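Local coordinates for protein 3-dehydroshikimate dehydratase (Pseudomonas putida, PDB 5HMQ) that converts 3-dehydroshikimate to protocatechuate (3,4-dihydroxybenzoate) with a divalent metal ion, and carries a second, dioxygenase-like domain that also binds magnesium, at residues D444-A449 against S519-I524; H360-C365 against E595-F600; A469-V474 against S485-S490. All coordinates share one frame; numbering follows the deposited sequence.

Interaction 1. Residues D444-A449 against S519-I524. With MG (magnesium ion), chain L.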
ATOM      1  N   ASP C 444     -12.279  25.036 -12.969  1.00 49.23           N
ATOM      2  CA  ASP C 444     -11.023  25.112 -13.699  1.00 47.96           C
ATOM      3  C   ASP C 444     -10.177  23.861 -13.502  1.00 50.92           C
ATOM      4  O   ASP C 444      -9.630  23.322 -14.468  1.00 49.61           O
ATOM      5  CB  ASP C 444     -10.239  26.352 -13.270  1.00 47.92           C
ATOM      6  CG  ASP C 444      -8.874  26.421 -13.918  1.00 48.00           C
ATOM      7  OD1 ASP C 444      -8.772  26.948 -15.045  1.00 48.14           O
ATOM      8  OD2 ASP C 444      -7.899  25.945 -13.299  1.00 46.09           O
ATOM      9  N   HIS C 445     -10.057  23.393 -12.262  1.00 52.01           N
ATOM     10  CA  HIS C 445      -9.340  22.155 -11.998  1.00 50.32           C
ATOM     11  C   HIS C 445      -9.812  21.587 -10.670  1.00 50.22           C
ATOM     12  O   HIS C 445     -10.402  22.288  -9.843  1.00 49.00           O
ATOM     13  CB  HIS C 445      -7.818  22.358 -11.996  1.00 48.39           C
ATOM     14  CG  HIS C 445      -7.325  23.305 -10.947  1.00 46.25           C
ATOM     15  ND1 HIS C 445      -7.067  24.633 -11.205  1.00 46.39           N
ATOM     16  CD2 HIS C 445      -7.021  23.110  -9.641  1.00 48.30           C
ATOM     17  CE1 HIS C 445      -6.631  25.218 -10.104  1.00 47.59           C
ATOM     18  NE2 HIS C 445      -6.597  24.316  -9.139  1.00 47.82           N
HETATM   19  N   MSE C 446      -9.550  20.299 -10.485  1.00 53.91           N
HETATM   20  CA  MSE C 446      -9.920  19.614  -9.260  1.00 52.86           C
HETATM   21  C   MSE C 446      -8.825  18.631  -8.873  1.00 54.95           C
HETATM   22  O   MSE C 446      -8.459  17.749  -9.654  1.00 52.79           O
HETATM   23  CB  MSE C 446     -11.260  18.902  -9.423  1.00 53.07           C
HETATM   24  CG  MSE C 446     -11.784  18.286  -8.141  1.00 62.78           C
HETATM   25 SE   MSE C 446     -13.626  17.662  -8.293  1.00 68.12          SE
HETATM   26  CE  MSE C 446     -13.383  16.335  -9.709  1.00 64.80           C
ATOM     27  N   ALA C 447      -8.297  18.798  -7.665  1.00 47.10           N
ATOM     28  CA  ALA C 447      -7.174  18.006  -7.186  1.00 47.59           C
ATOM     29  C   ALA C 447      -7.664  16.824  -6.362  1.00 48.07           C
ATOM     30  O   ALA C 447      -8.636  16.937  -5.610  1.00 48.76           O
ATOM     31  CB  ALA C 447      -6.218  18.859  -6.350  1.00 46.86           C
ATOM     32  N   LEU C 448      -6.984  15.690  -6.513  1.00 45.80           N
ATOM     33  CA  LEU C 448      -7.254  14.509  -5.710  1.00 45.65           C
ATOM     34  C   LEU C 448      -6.073  14.234  -4.789  1.00 45.33           C
ATOM     35  O   LEU C 448      -4.915  14.413  -5.178  1.00 47.85           O
ATOM     36  CB  LEU C 448      -7.511  13.287  -6.598  1.00 44.89           C
ATOM     37  CG  LEU C 448      -8.574  13.392  -7.687  1.00 44.20           C
ATOM     38  CD1 LEU C 448      -8.727  12.044  -8.401  1.00 46.96           C
ATOM     39  CD2 LEU C 448      -9.910  13.915  -7.147  1.00 47.74           C
ATOM     40  N   ALA C 449      -6.373  13.802  -3.569  1.00 45.61           N
ATOM     41  CA  ALA C 449      -5.368  13.294  -2.647  1.00 45.78           C
ATOM     42  C   ALA C 449      -5.491  11.778  -2.626  1.00 46.68           C
ATOM     43  O   ALA C 449      -6.530  11.247  -2.227  1.00 44.56           O
ATOM     44  CB  ALA C 449      -5.545  13.884  -1.249  1.00 43.64           C
ATOM     45  N   SER C 519      -8.453   9.581   1.810  1.00 50.84           N
ATOM     46  CA  SER C 519      -8.243  10.134   0.486  1.00 51.02           C
ATOM     47  C   SER C 519      -9.562  10.670  -0.058  1.00 51.85           C
ATOM     48  O   SER C 519     -10.625  10.500   0.541  1.00 51.45           O
ATOM     49  CB  SER C 519      -7.656   9.067  -0.440  1.00 51.16           C
ATOM     50  OG  SER C 519      -6.433   8.574   0.077  1.00 48.24           O
ATOM     51  N   GLY C 520      -9.483  11.329  -1.202  1.00 46.60           N
ATOM     52  CA  GLY C 520     -10.650  11.941  -1.791  1.00 47.36           C
ATOM     53  C   GLY C 520     -10.285  13.265  -2.421  1.00 44.83           C
ATOM     54  O   GLY C 520      -9.141  13.491  -2.806  1.00 43.49           O
ATOM     55  N   VAL C 521     -11.287  14.136  -2.557  1.00 44.26           N
ATOM     56  CA  VAL C 521     -11.067  15.436  -3.177  1.00 44.13           C
ATOM     57  C   VAL C 521     -10.123  16.268  -2.327  1.00 43.50           C
ATOM     58  O   VAL C 521     -10.336  16.456  -1.124  1.00 42.69           O
ATOM     59  CB  VAL C 521     -12.402  16.161  -3.388  1.00 46.27           C
ATOM     60  CG1 VAL C 521     -12.164  17.646  -3.646  1.00 51.75           C
ATOM     61  CG2 VAL C 521     -13.137  15.552  -4.553  1.00 45.07           C
ATOM     62  N   HIS C 522      -9.057  16.763  -2.956  1.00 43.52           N
ATOM     63  CA  HIS C 522      -8.142  17.660  -2.269  1.00 44.66           C
ATOM     64  C   HIS C 522      -8.699  19.077  -2.254  1.00 47.20           C
ATOM     65  O   HIS C 522      -8.827  19.689  -1.188  1.00 47.51           O
ATOM     66  CB  HIS C 522      -6.764  17.614  -2.933  1.00 44.91           C
ATOM     67  CG  HIS C 522      -5.712  18.383  -2.197  1.00 45.91           C
ATOM     68  ND1 HIS C 522      -5.276  19.626  -2.603  1.00 46.10           N
ATOM     69  CD2 HIS C 522      -5.008  18.084  -1.080  1.00 47.15           C
ATOM     70  CE1 HIS C 522      -4.347  20.059  -1.769  1.00 44.74           C
ATOM     71  NE2 HIS C 522      -4.167  19.143  -0.835  1.00 48.44           N
ATOM     72  N   HIS C 523      -9.046  19.611  -3.426  1.00 47.48           N
ATOM     73  CA  HIS C 523      -9.713  20.903  -3.508  1.00 46.70           C
ATOM     74  C   HIS C 523     -10.348  21.058  -4.881  1.00 46.66           C
ATOM     75  O   HIS C 523      -9.979  20.377  -5.842  1.00 46.72           O
ATOM     76  CB  HIS C 523      -8.749  22.064  -3.228  1.00 47.65           C
ATOM     77  CG  HIS C 523      -7.755  22.315  -4.320  1.00 47.99           C
ATOM     78  ND1 HIS C 523      -6.517  21.710  -4.355  1.00 45.46           N
ATOM     79  CD2 HIS C 523      -7.805  23.129  -5.402  1.00 47.11           C
ATOM     80  CE1 HIS C 523      -5.853  22.130  -5.417  1.00 45.38           C
ATOM     81  NE2 HIS C 523      -6.613  22.992  -6.069  1.00 45.52           N
ATOM     82  N   ILE C 524     -11.313  21.970  -4.954  1.00 47.01           N
ATOM     83  CA  ILE C 524     -12.024  22.296  -6.185  1.00 46.78           C
ATOM     84  C   ILE C 524     -11.806  23.775  -6.467  1.00 48.02           C
ATOM     85  O   ILE C 524     -11.979  24.614  -5.574  1.00 46.95           O
ATOM     86  CB  ILE C 524     -13.524  21.966  -6.083  1.00 44.04           C
ATOM     87  CG1 ILE C 524     -13.718  20.497  -5.698  1.00 43.55           C
ATOM     88  CG2 ILE C 524     -14.233  22.275  -7.392  1.00 42.62           C
ATOM     89  CD1 ILE C 524     -15.024  20.221  -4.989  1.00 42.24           C
TER
HETATM   90 MG    MG L 702      -5.392  24.590  -7.335  1.00 45.35          MG
HETATM   91  O   HOH W   1      -3.822  22.967  -8.062  1.00 46.31           O
HETATM   92  O   HOH W   2      -4.395  26.145  -8.273  1.00 46.99           O
HETATM   93  O   HOH W   3      -4.068  24.842  -5.763  1.00 50.99           O
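Strands 444-449 and 520-524 run antiparallel, their short axes 146° apart, and the pairing is interrupted by a classic beta bulge in which His522 and His523 both lie opposite Ala447. Ala447 O takes a short bond from His522 N (2.7 Å) and a weak one from His523 N, while Ala447 N donates a hydrogen bond to His523 O, nearly along its C=O axis. The helix-like psi of His522 (-54°) accommodates the extra residue, and regular pairing resumes at Ala449 and Gly520, bonded in both directions.

Of the two metal-binding histidines, His523 belongs to the bulge itself and His445 stands two residues before Ala447. In both, CG sits in the crowded position between the backbone N and carbonyl carbon, and the rings meet rim to rim with planes at 87°. NE2 of His445 lies 2.2 Å and NE2 of His523 2.4 Å from the magnesium ion; Glu601 and three waters complete six ligands. This is the two-histidine, one-carboxylate facial triad that holds iron in HPPD enzymes, though this domain shows no HPPD activity.

His445 ND1 donates to Asp444 OD2 at 2.6 Å, in the ring plane and onto the anti lone pair, and Asp444 also forms a salt bridge with Arg605; the carboxylate probably makes the imidazole a stronger metal donor. His523 ND1 donates to His522 ND1 at 3.0 Å. The small Ala447 suits its place, its CB only 3.4 Å from His523 CE1.

On the other face, selenomethionine Met446, extended until its bend at chi3, runs alongside Ile524, CG to CG1 3.8 Å. That oily face packs on Leu301 and Phe303 of strand 295-304 and, through Met446, on strand 363-371, while strand 496-501 pairs with the far edge of 444-449 and strand 599-606 flanks 520-524.

Interaction 2. Residues H360-C365 against E595-F600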
ATOM      1  N   HIS C 360     -17.002   7.017   3.670  1.00 48.68           N
ATOM      2  CA  HIS C 360     -15.985   8.055   3.544  1.00 48.91           C
ATOM      3  C   HIS C 360     -16.308   9.362   4.259  1.00 51.36           C
ATOM      4  O   HIS C 360     -15.398  10.180   4.438  1.00 51.80           O
ATOM      5  CB  HIS C 360     -15.722   8.383   2.065  1.00 47.96           C
ATOM      6  CG  HIS C 360     -15.238   7.220   1.256  1.00 49.66           C
ATOM      7  ND1 HIS C 360     -16.075   6.472   0.455  1.00 47.68           N
ATOM      8  CD2 HIS C 360     -14.003   6.685   1.113  1.00 49.81           C
ATOM      9  CE1 HIS C 360     -15.375   5.525  -0.144  1.00 49.20           C
ATOM     10  NE2 HIS C 360     -14.115   5.633   0.238  1.00 50.35           N
ATOM     11  N   GLY C 361     -17.549   9.582   4.684  1.00 49.35           N
ATOM     12  CA  GLY C 361     -17.965  10.870   5.188  1.00 46.90           C
ATOM     13  C   GLY C 361     -18.401  11.772   4.049  1.00 48.57           C
ATOM     14  O   GLY C 361     -18.641  11.311   2.929  1.00 48.08           O
ATOM     15  N   PRO C 362     -18.512  13.075   4.308  1.00 48.04           N
ATOM     16  CA  PRO C 362     -18.839  14.017   3.225  1.00 45.86           C
ATOM     17  C   PRO C 362     -17.732  14.025   2.185  1.00 45.17           C
ATOM     18  O   PRO C 362     -16.571  14.301   2.491  1.00 48.82           O
ATOM     19  CB  PRO C 362     -18.967  15.363   3.947  1.00 48.06           C
ATOM     20  CG  PRO C 362     -18.203  15.198   5.214  1.00 47.51           C
ATOM     21  CD  PRO C 362     -18.302  13.754   5.598  1.00 45.80           C
ATOM     22  N   SER C 363     -18.099  13.720   0.945  1.00 42.45           N
ATOM     23  CA  SER C 363     -17.099  13.430  -0.072  1.00 46.47           C
ATOM     24  C   SER C 363     -17.730  13.528  -1.452  1.00 44.78           C
ATOM     25  O   SER C 363     -18.955  13.552  -1.602  1.00 45.30           O
ATOM     26  CB  SER C 363     -16.497  12.039   0.141  1.00 45.66           C
ATOM     27  OG  SER C 363     -17.527  11.069   0.239  1.00 45.92           O
ATOM     28  N   LEU C 364     -16.869  13.579  -2.464  1.00 41.41           N
ATOM     29  CA  LEU C 364     -17.312  13.529  -3.852  1.00 44.75           C
ATOM     30  C   LEU C 364     -17.487  12.070  -4.251  1.00 45.24           C
ATOM     31  O   LEU C 364     -16.507  11.327  -4.364  1.00 45.98           O
ATOM     32  CB  LEU C 364     -16.311  14.226  -4.766  1.00 41.94           C
ATOM     33  CG  LEU C 364     -16.716  14.332  -6.238  1.00 43.37           C
ATOM     34  CD1 LEU C 364     -17.844  15.335  -6.408  1.00 43.99           C
ATOM     35  CD2 LEU C 364     -15.527  14.711  -7.104  1.00 43.38           C
ATOM     36  N   CYS C 365     -18.733  11.655  -4.454  1.00 44.37           N
ATOM     37  CA  CYS C 365     -19.017  10.276  -4.815  1.00 45.04           C
ATOM     38  C   CYS C 365     -19.135  10.068  -6.317  1.00 45.83           C
ATOM     39  O   CYS C 365     -19.136   8.917  -6.765  1.00 46.28           O
ATOM     40  CB  CYS C 365     -20.301   9.796  -4.129  1.00 44.31           C
ATOM     41  SG  CYS C 365     -21.804  10.643  -4.652  1.00 45.45           S
ATOM     42  N   GLU C 595     -14.812  20.979   6.965  1.00 57.96           N
ATOM     43  CA  GLU C 595     -14.823  19.904   7.955  1.00 55.00           C
ATOM     44  C   GLU C 595     -13.669  18.925   7.737  1.00 55.32           C
ATOM     45  O   GLU C 595     -13.854  17.708   7.654  1.00 56.05           O
ATOM     46  CB  GLU C 595     -16.174  19.188   7.954  1.00 55.57           C
ATOM     47  CG  GLU C 595     -17.322  20.115   8.317  1.00 56.37           C
ATOM     48  CD  GLU C 595     -18.627  19.386   8.534  1.00 58.92           C
ATOM     49  OE1 GLU C 595     -18.614  18.139   8.609  1.00 60.50           O
ATOM     50  OE2 GLU C 595     -19.671  20.065   8.628  1.00 60.10           O
ATOM     51  N   GLU C 596     -12.463  19.487   7.631  1.00 57.27           N
ATOM     52  CA  GLU C 596     -11.205  18.741   7.623  1.00 56.89           C
ATOM     53  C   GLU C 596     -11.068  17.820   6.411  1.00 58.01           C
ATOM     54  O   GLU C 596     -10.384  16.795   6.477  1.00 56.10           O
ATOM     55  CB  GLU C 596     -11.028  17.945   8.921  1.00 59.39           C
ATOM     56  CG  GLU C 596     -11.258  18.755  10.194  1.00 62.84           C
ATOM     57  CD  GLU C 596     -10.111  19.704  10.525  1.00 70.35           C
ATOM     58  OE1 GLU C 596      -9.181  19.835   9.707  1.00 73.16           O
ATOM     59  OE2 GLU C 596     -10.146  20.315  11.611  1.00 73.06           O
ATOM     60  N   ARG C 597     -11.696  18.175   5.291  1.00 55.88           N
ATOM     61  CA  ARG C 597     -11.514  17.427   4.052  1.00 51.80           C
ATOM     62  C   ARG C 597     -11.074  18.355   2.930  1.00 50.54           C
ATOM     63  O   ARG C 597      -9.973  18.915   2.966  1.00 51.79           O
ATOM     64  CB  ARG C 597     -12.801  16.705   3.648  1.00 50.40           C
ATOM     65  CG  ARG C 597     -13.676  16.304   4.807  1.00 52.12           C
ATOM     66  CD  ARG C 597     -13.808  14.804   4.915  1.00 56.00           C
ATOM     67  NE  ARG C 597     -14.553  14.433   6.113  1.00 58.74           N
ATOM     68  CZ  ARG C 597     -14.757  13.183   6.513  1.00 57.15           C
ATOM     69  NH1 ARG C 597     -14.270  12.172   5.808  1.00 57.48           N
ATOM     70  NH2 ARG C 597     -15.447  12.944   7.620  1.00 58.15           N
ATOM     71  N   PHE C 598     -11.937  18.522   1.934  1.00 46.00           N
ATOM     72  CA  PHE C 598     -11.632  19.372   0.796  1.00 48.25           C
ATOM     73  C   PHE C 598     -11.853  20.840   1.134  1.00 49.61           C
ATOM     74  O   PHE C 598     -12.681  21.192   1.980  1.00 48.94           O
ATOM     75  CB  PHE C 598     -12.501  18.981  -0.401  1.00 47.45           C
ATOM     76  CG  PHE C 598     -13.958  18.809  -0.062  1.00 48.10           C
ATOM     77  CD1 PHE C 598     -14.818  19.896  -0.046  1.00 49.26           C
ATOM     78  CD2 PHE C 598     -14.468  17.555   0.239  1.00 49.62           C
ATOM     79  CE1 PHE C 598     -16.157  19.736   0.266  1.00 51.12           C
ATOM     80  CE2 PHE C 598     -15.804  17.389   0.552  1.00 48.21           C
ATOM     81  CZ  PHE C 598     -16.650  18.481   0.566  1.00 51.60           C
ATOM     82  N   PHE C 599     -11.095  21.698   0.462  1.00 49.72           N
ATOM     83  CA  PHE C 599     -11.301  23.136   0.505  1.00 50.21           C
ATOM     84  C   PHE C 599     -11.587  23.629  -0.907  1.00 50.01           C
ATOM     85  O   PHE C 599     -11.545  22.867  -1.875  1.00 49.50           O
ATOM     86  CB  PHE C 599     -10.087  23.863   1.110  1.00 49.91           C
ATOM     87  CG  PHE C 599      -8.789  23.603   0.392  1.00 51.40           C
ATOM     88  CD1 PHE C 599      -8.010  22.503   0.715  1.00 52.28           C
ATOM     89  CD2 PHE C 599      -8.329  24.481  -0.577  1.00 50.77           C
ATOM     90  CE1 PHE C 599      -6.810  22.266   0.067  1.00 51.31           C
ATOM     91  CE2 PHE C 599      -7.127  24.254  -1.226  1.00 49.17           C
ATOM     92  CZ  PHE C 599      -6.368  23.145  -0.905  1.00 52.22           C
ATOM     93  N   PHE C 600     -11.900  24.914  -1.021  1.00 50.58           N
ATOM     94  CA  PHE C 600     -12.229  25.507  -2.306  1.00 47.84           C
ATOM     95  C   PHE C 600     -11.204  26.569  -2.672  1.00 48.63           C
ATOM     96  O   PHE C 600     -10.492  27.103  -1.817  1.00 48.68           O
ATOM     97  CB  PHE C 600     -13.637  26.112  -2.297  1.00 45.93           C
ATOM     98  CG  PHE C 600     -14.728  25.096  -2.129  1.00 47.31           C
ATOM     99  CD1 PHE C 600     -15.195  24.767  -0.870  1.00 48.26           C
ATOM    100  CD2 PHE C 600     -15.279  24.464  -3.230  1.00 48.23           C
ATOM    101  CE1 PHE C 600     -16.198  23.829  -0.711  1.00 48.40           C
ATOM    102  CE2 PHE C 600     -16.283  23.524  -3.077  1.00 49.11           C
ATOM    103  CZ  PHE C 600     -16.742  23.207  -1.816  1.00 47.97           C
TER
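Over one face of the Arg597 guanidinium lie Pro362 CD and Gly361 CA, the proline carbon 3.6 Å from Arg597 NH2. The Phe598 ring turns an edge to the same loop: its CE2 approaches Pro362 O at 3.7 Å, near the ring plane, so that the weakly positive hydrogen on CE2 is turned toward the carbonyl oxygen.

Pro362 and the arginine chain cross at about a right angle. The chain bends at chi2 (-116°) and is then extended, carrying its flat end across the pyrrolidine, Pro362 CG 3.8 Å from Arg597 NE. A rigid, flat-sided proline suits this role. Gly361, just past helix 352-360, has a positive phi of 86° and no side chain, so the guanidinium can lie against its CA. Ser363 OG ties the turn, donating to Gly361 O (2.9 Å) from above the carbonyl plane.

At the tip, Arg597 NH1 comes within 2.7 Å of His360 O, and NH2 forms a salt bridge with Glu206 of the second subunit. Phe598 meets Phe303 and Phe594. The contact joins the loop between helix 352-360 and strand 363-371, in the first VOC module, to the loop entering strand 599-606 of the other mixed sheet.

Arg597 thus uses NH2 to pair its charge across the dimer interface. Glu206 probably offsets the like charge of Arg517 near NH2, but NE stays buried with no polar partner in the model.

Interaction 3. Residues A469-V474 against S485-S490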
ATOM      1  N   ALA C 469      -3.417  13.362 -20.507  1.00 47.12           N
ATOM      2  CA  ALA C 469      -1.985  13.530 -20.701  1.00 47.01           C
ATOM      3  C   ALA C 469      -1.354  14.117 -19.445  1.00 46.89           C
ATOM      4  O   ALA C 469      -2.025  14.737 -18.618  1.00 48.38           O
ATOM      5  CB  ALA C 469      -1.683  14.424 -21.912  1.00 45.74           C
ATOM      6  N   ALA C 470      -0.044  13.910 -19.320  1.00 48.04           N
ATOM      7  CA  ALA C 470       0.711  14.447 -18.196  1.00 48.47           C
ATOM      8  C   ALA C 470       0.721  15.973 -18.215  1.00 52.63           C
ATOM      9  O   ALA C 470       0.707  16.607 -19.274  1.00 53.71           O
ATOM     10  CB  ALA C 470       2.144  13.915 -18.214  1.00 48.07           C
ATOM     11  N   ASP C 471       0.735  16.562 -17.020  1.00 56.07           N
ATOM     12  CA  ASP C 471       0.691  18.016 -16.866  1.00 56.58           C
ATOM     13  C   ASP C 471       1.414  18.420 -15.581  1.00 57.06           C
ATOM     14  O   ASP C 471       0.863  19.091 -14.704  1.00 56.52           O
ATOM     15  CB  ASP C 471      -0.755  18.510 -16.881  1.00 57.43           C
ATOM     16  CG  ASP C 471      -0.855  20.025 -16.921  1.00 57.10           C
ATOM     17  OD1 ASP C 471       0.016  20.670 -17.544  1.00 56.56           O
ATOM     18  OD2 ASP C 471      -1.805  20.572 -16.318  1.00 53.70           O
ATOM     19  N   ASP C 472       2.662  17.997 -15.444  1.00 60.51           N
ATOM     20  CA  ASP C 472       3.401  18.162 -14.198  1.00 63.49           C
ATOM     21  C   ASP C 472       4.142  19.500 -14.138  1.00 64.90           C
ATOM     22  O   ASP C 472       4.379  20.151 -15.157  1.00 61.56           O
ATOM     23  CB  ASP C 472       4.400  17.021 -14.034  1.00 63.52           C
ATOM     24  CG  ASP C 472       3.784  15.667 -14.360  1.00 64.68           C
ATOM     25  OD1 ASP C 472       2.774  15.302 -13.729  1.00 67.64           O
ATOM     26  OD2 ASP C 472       4.300  14.988 -15.273  1.00 64.32           O
ATOM     27  N   GLU C 473       4.536  19.885 -12.921  1.00 69.23           N
ATOM     28  CA  GLU C 473       5.157  21.173 -12.625  1.00 70.16           C
ATOM     29  C   GLU C 473       6.342  20.956 -11.700  1.00 70.58           C
ATOM     30  O   GLU C 473       6.269  20.133 -10.786  1.00 71.09           O
ATOM     31  CB  GLU C 473       4.178  22.136 -11.955  1.00 71.16           C
ATOM     32  CG  GLU C 473       3.187  22.803 -12.876  1.00 72.05           C
ATOM     33  CD  GLU C 473       2.407  23.886 -12.166  1.00 71.77           C
ATOM     34  OE1 GLU C 473       2.702  24.138 -10.979  1.00 70.39           O
ATOM     35  OE2 GLU C 473       1.504  24.481 -12.788  1.00 71.58           O
ATOM     36  N   VAL C 474       7.439  21.664 -11.945  1.00 76.99           N
ATOM     37  CA  VAL C 474       8.620  21.571 -11.093  1.00 77.94           C
ATOM     38  C   VAL C 474       8.781  22.890 -10.336  1.00 80.55           C
ATOM     39  O   VAL C 474       8.999  23.947 -10.937  1.00 80.40           O
ATOM     40  CB  VAL C 474       9.874  21.183 -11.909  1.00 76.82           C
ATOM     41  CG1 VAL C 474      10.323  22.272 -12.903  1.00 76.65           C
ATOM     42  CG2 VAL C 474      11.015  20.774 -10.994  1.00 76.86           C
ATOM     43  N   SER C 485       5.034  18.458  -8.424  1.00 70.34           N
ATOM     44  CA  SER C 485       3.632  18.149  -8.165  1.00 68.61           C
ATOM     45  C   SER C 485       3.001  17.608  -9.442  1.00 67.36           C
ATOM     46  O   SER C 485       3.030  18.281 -10.475  1.00 66.27           O
ATOM     47  CB  SER C 485       2.872  19.373  -7.647  1.00 67.51           C
ATOM     48  OG  SER C 485       2.920  20.447  -8.568  1.00 69.03           O
ATOM     49  N   ARG C 486       2.440  16.397  -9.382  1.00 62.12           N
ATOM     50  CA  ARG C 486       1.909  15.760 -10.583  1.00 59.56           C
ATOM     51  C   ARG C 486       0.464  16.159 -10.844  1.00 56.87           C
ATOM     52  O   ARG C 486      -0.308  16.431  -9.923  1.00 59.79           O
ATOM     53  CB  ARG C 486       1.978  14.228 -10.547  1.00 59.89           C
ATOM     54  CG  ARG C 486       3.342  13.589 -10.431  1.00 61.22           C
ATOM     55  CD  ARG C 486       3.244  12.174 -11.006  1.00 62.01           C
ATOM     56  NE  ARG C 486       3.737  11.120 -10.128  1.00 64.06           N
ATOM     57  CZ  ARG C 486       3.644   9.825 -10.418  1.00 66.24           C
ATOM     58  NH1 ARG C 486       3.074   9.443 -11.554  1.00 65.93           N
ATOM     59  NH2 ARG C 486       4.114   8.913  -9.577  1.00 65.37           N
ATOM     60  N   ALA C 487       0.108  16.185 -12.128  1.00 52.54           N
ATOM     61  CA  ALA C 487      -1.234  16.533 -12.561  1.00 50.16           C
ATOM     62  C   ALA C 487      -1.494  15.895 -13.916  1.00 49.64           C
ATOM     63  O   ALA C 487      -0.565  15.583 -14.664  1.00 50.88           O
ATOM     64  CB  ALA C 487      -1.428  18.053 -12.648  1.00 52.44           C
ATOM     65  N   LEU C 488      -2.772  15.676 -14.211  1.00 46.89           N
ATOM     66  CA  LEU C 488      -3.203  15.194 -15.513  1.00 46.02           C
ATOM     67  C   LEU C 488      -4.130  16.217 -16.157  1.00 47.18           C
ATOM     68  O   LEU C 488      -4.589  17.171 -15.521  1.00 47.73           O
ATOM     69  CB  LEU C 488      -3.890  13.827 -15.403  1.00 48.50           C
ATOM     70  CG  LEU C 488      -3.025  12.700 -14.839  1.00 50.26           C
ATOM     71  CD1 LEU C 488      -3.878  11.461 -14.575  1.00 52.37           C
ATOM     72  CD2 LEU C 488      -1.835  12.379 -15.759  1.00 47.32           C
ATOM     73  N   ARG C 489      -4.411  16.000 -17.439  1.00 47.84           N
ATOM     74  CA  ARG C 489      -5.061  17.016 -18.255  1.00 49.31           C
ATOM     75  C   ARG C 489      -5.700  16.343 -19.457  1.00 47.64           C
ATOM     76  O   ARG C 489      -5.051  15.537 -20.129  1.00 50.50           O
ATOM     77  CB  ARG C 489      -4.031  18.066 -18.696  1.00 48.69           C
ATOM     78  CG  ARG C 489      -4.549  19.188 -19.574  1.00 52.98           C
ATOM     79  CD  ARG C 489      -3.380  19.867 -20.284  1.00 56.31           C
ATOM     80  NE  ARG C 489      -3.754  21.119 -20.939  1.00 59.83           N
ATOM     81  CZ  ARG C 489      -4.179  21.210 -22.196  1.00 59.92           C
ATOM     82  NH1 ARG C 489      -4.297  20.118 -22.940  1.00 59.24           N
ATOM     83  NH2 ARG C 489      -4.493  22.393 -22.709  1.00 58.84           N
ATOM     84  N   SER C 490      -6.967  16.659 -19.719  1.00 47.92           N
ATOM     85  CA  SER C 490      -7.576  16.239 -20.972  1.00 48.31           C
ATOM     86  C   SER C 490      -6.858  16.916 -22.138  1.00 50.20           C
ATOM     87  O   SER C 490      -6.196  17.944 -21.977  1.00 50.93           O
ATOM     88  CB  SER C 490      -9.069  16.566 -20.991  1.00 48.15           C
ATOM     89  OG  SER C 490      -9.294  17.957 -20.845  1.00 50.11           O
TER
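Asp471 lays its CB against CB of Arg489, 3.8 Å away, the two side chains crossing obliquely. Their charged ends do not meet: with CG anti to the backbone N (chi1 -172°), the carboxylate reaches a salt bridge with Arg496, while the extended Arg489 chain sends NH1 to the carbonyl of Gln491. Beside them Ala487 fits because it is small, its CB pressed to 3.2 Å from Asp471 O.

Asp472 mends a break in the strand. Between Asp471 and Glu473 the regular bonding lapses, and OD1 stands in for a main-chain acceptor, receiving Ala487 N at 3.2 Å on its anti lone pair. An aspartate is short enough to do this from CG placed beside its own backbone N. At one end Ala469 N to Arg489 O is short (2.7 Å) and the return bond weak; at the other Glu473 and Ser485 bond in both directions, with Ser485 N to Glu473 O at 3.1 Å.

The result is a broken antiparallel hairpin. Strand 469-474 is the outermost strand of its sheet within the chain, strand 484-489 pairs on its other side with 496-501, and Arg486 and Leu488 lie on helix 455-465, where Arg486 forms a salt bridge with Asp456.

How the interactions relate
Interactions 1 and 3 lie within one mixed sheet; interaction 2 joins it, through 595-600, to the other, which holds 360-365. Interactions 1 and 2 touch, with centres about 9 Å apart: Ile524 N and Phe599 O, 3.2 Å apart, probably form a hydrogen bond, and Val521 packs on Leu364 and Phe598. Interaction 1 holds two magnesium ligands, and the strand that runs on from 595-600 supplies the third, Glu601. Interaction 3 lies about 13 Å from interaction 1 between centres, yet Arg496, bridged to Asp471, is also touched by His445, and the Glu473 side chain comes about 9 Å from the ion. The catalytic metal, held by Glu136, Asp167, Gln193 and Glu241, belongs to the other domain.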